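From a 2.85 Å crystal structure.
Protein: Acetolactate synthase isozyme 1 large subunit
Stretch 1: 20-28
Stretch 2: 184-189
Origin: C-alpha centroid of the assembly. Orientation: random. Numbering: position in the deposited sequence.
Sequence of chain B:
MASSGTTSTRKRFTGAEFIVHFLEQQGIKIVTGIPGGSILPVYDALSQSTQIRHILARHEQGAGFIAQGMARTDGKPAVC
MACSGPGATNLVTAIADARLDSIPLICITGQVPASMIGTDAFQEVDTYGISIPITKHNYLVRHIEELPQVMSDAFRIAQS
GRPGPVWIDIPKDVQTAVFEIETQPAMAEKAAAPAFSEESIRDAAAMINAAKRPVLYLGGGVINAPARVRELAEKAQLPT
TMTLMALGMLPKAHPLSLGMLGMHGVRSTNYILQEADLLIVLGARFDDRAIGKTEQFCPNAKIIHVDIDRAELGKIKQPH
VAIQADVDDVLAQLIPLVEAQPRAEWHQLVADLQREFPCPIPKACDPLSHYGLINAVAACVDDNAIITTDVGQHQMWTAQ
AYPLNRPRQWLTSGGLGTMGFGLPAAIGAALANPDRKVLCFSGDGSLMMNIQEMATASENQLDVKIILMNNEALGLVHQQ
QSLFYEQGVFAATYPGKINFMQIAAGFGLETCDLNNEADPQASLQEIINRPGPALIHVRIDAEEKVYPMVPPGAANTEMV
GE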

# COMPACT_ATOMS: atom_id res chain seq x y z
N VAL B 20 -19.95 3.51 -17.49
CA VAL B 20 -19.00 3.10 -18.51
C VAL B 20 -18.43 4.30 -19.25
O VAL B 20 -17.22 4.38 -19.51
CB VAL B 20 -19.67 2.11 -19.49
CG1 VAL B 20 -18.70 1.75 -20.62
CG2 VAL B 20 -20.09 0.87 -18.73
N HIS B 21 -19.29 5.27 -19.59
CA HIS B 21 -18.82 6.44 -20.32
C HIS B 21 -17.81 7.22 -19.51
O HIS B 21 -16.75 7.62 -20.03
CB HIS B 21 -20.02 7.30 -20.68
CG HIS B 21 -19.67 8.54 -21.43
ND1 HIS B 21 -20.14 9.79 -21.08
CD2 HIS B 21 -18.91 8.72 -22.54
CE1 HIS B 21 -19.68 10.69 -21.93
NE2 HIS B 21 -18.93 10.06 -22.82
N PHE B 22 -18.09 7.41 -18.23
CA PHE B 22 -17.17 8.11 -17.34
C PHE B 22 -15.84 7.37 -17.26
O PHE B 22 -14.77 7.99 -17.35
CB PHE B 22 -17.83 8.24 -15.96
CG PHE B 22 -16.97 8.93 -14.91
CD1 PHE B 22 -16.04 8.21 -14.15
CD2 PHE B 22 -17.13 10.29 -14.66
CE1 PHE B 22 -15.26 8.85 -13.19
CE2 PHE B 22 -16.34 10.94 -13.70
CZ PHE B 22 -15.41 10.22 -12.97
N LEU B 23 -15.89 6.04 -17.11
CA LEU B 23 -14.66 5.26 -17.07
C LEU B 23 -13.87 5.43 -18.36
O LEU B 23 -12.63 5.54 -18.32
CB LEU B 23 -14.97 3.79 -16.80
CG LEU B 23 -15.51 3.51 -15.40
CD1 LEU B 23 -15.64 2.01 -15.16
CD2 LEU B 23 -14.65 4.17 -14.33
N GLU B 24 -14.55 5.45 -19.51
CA GLU B 24 -13.84 5.72 -20.75
C GLU B 24 -13.15 7.07 -20.69
O GLU B 24 -11.94 7.16 -20.93
CB GLU B 24 -14.80 5.72 -21.96
CG GLU B 24 -15.36 4.37 -22.38
CD GLU B 24 -16.40 4.51 -23.47
OE1 GLU B 24 -16.76 3.47 -24.08
OE2 GLU B 24 -16.85 5.65 -23.70
N GLN B 25 -13.87 8.10 -20.26
CA GLN B 25 -13.30 9.43 -20.24
C GLN B 25 -12.20 9.60 -19.20
O GLN B 25 -11.47 10.59 -19.26
CB GLN B 25 -14.40 10.47 -20.07
CG GLN B 25 -15.36 10.54 -21.26
CD GLN B 25 -14.61 10.60 -22.59
OE1 GLN B 25 -13.83 11.52 -22.84
NE2 GLN B 25 -14.88 9.63 -23.47
N GLN B 26 -12.04 8.67 -18.27
CA GLN B 26 -10.85 8.69 -17.43
C GLN B 26 -9.70 7.89 -18.03
O GLN B 26 -8.67 7.71 -17.36
CB GLN B 26 -11.15 8.14 -16.03
CG GLN B 26 -12.22 8.86 -15.26
CD GLN B 26 -11.93 10.33 -15.09
OE1 GLN B 26 -10.89 10.72 -14.54
NE2 GLN B 26 -12.87 11.16 -15.53
N GLY B 27 -9.83 7.43 -19.27
CA GLY B 27 -8.75 6.72 -19.92
C GLY B 27 -8.61 5.26 -19.55
O GLY B 27 -7.64 4.63 -19.97
N ILE B 28 -9.53 4.69 -18.77
CA ILE B 28 -9.42 3.27 -18.43
C ILE B 28 -9.49 2.42 -19.69
O ILE B 28 -10.40 2.57 -20.52
CB ILE B 28 -10.51 2.89 -17.41
CG1 ILE B 28 -10.16 3.42 -16.02
CG2 ILE B 28 -10.70 1.41 -17.34
CD1 ILE B 28 -10.69 4.78 -15.73
N GLN B 184 -21.15 16.74 -19.66
CA GLN B 184 -20.00 16.07 -20.28
C GLN B 184 -18.88 15.79 -19.25
O GLN B 184 -18.17 16.71 -18.82
CB GLN B 184 -19.46 16.92 -21.43
N PRO B 185 -18.70 14.51 -18.88
CA PRO B 185 -17.71 14.16 -17.85
C PRO B 185 -16.27 14.28 -18.35
O PRO B 185 -15.89 13.69 -19.36
CB PRO B 185 -18.05 12.71 -17.50
CG PRO B 185 -18.68 12.17 -18.74
CD PRO B 185 -19.43 13.33 -19.36
N ALA B 186 -15.46 15.04 -17.61
CA ALA B 186 -14.05 15.24 -17.90
C ALA B 186 -13.21 14.19 -17.19
O ALA B 186 -13.71 13.28 -16.55
CB ALA B 186 -13.61 16.65 -17.49
N MET B 187 -11.89 14.33 -17.31
CA MET B 187 -10.95 13.48 -16.59
C MET B 187 -10.71 14.13 -15.24
O MET B 187 -10.08 15.18 -15.16
CB MET B 187 -9.62 13.30 -17.32
CG MET B 187 -8.68 12.37 -16.55
SD MET B 187 -7.27 11.61 -17.42
CE MET B 187 -8.02 10.59 -18.66
N ALA B 188 -11.25 13.53 -14.18
CA ALA B 188 -10.90 13.98 -12.84
C ALA B 188 -9.40 13.85 -12.65
O ALA B 188 -8.80 12.83 -12.99
CB ALA B 188 -11.64 13.16 -11.79
N GLU B 189 -8.78 14.91 -12.13
CA GLU B 189 -7.36 14.87 -11.82
C GLU B 189 -7.13 15.20 -10.35
O GLU B 189 -8.04 15.56 -9.61
CB GLU B 189 -6.59 15.85 -12.72

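The last turns of a helix, 20-25, and the loop that follows it pack against an extended segment, 184-189, that has no regular secondary structure; together they bury 381 Å². Two CA-CA approaches fix the register: Phe22 to Pro185 at 6.1 Å and Gln26 to Met187 at 4.9 Å, so both chains advance in the same sense.

Pro185, with the largest covered area, points its CA-to-CB bond toward the helix. Its CB lies 3.8 Å from Phe22 CD2, an apolar contact, while its CG lies 3.6 Å from His21 ND1; both aromatic rings are met obliquely. Gln25 CB approaches Pro185 O at 3.6 Å, extending the van der Waals contact by one helical turn.

Gln26, the first residue to leave helical phi/psi, is buried, and its side chain reaches the backbone of the other stretch around Met187. The modelled amide is probably turned over, so its polar partners cannot be assigned from the deposited atoms.

Met187 starts sideways, but its t, t, m side chain brings CE to 3.5 Å from Gln25 O and 3.7 Å from Gly27 N. At Gly27, phi/psi of 80/6 would jam a CB against the preceding carbonyl O, and an ideal CB would lie a tight 3.3 Å from Met187 CE.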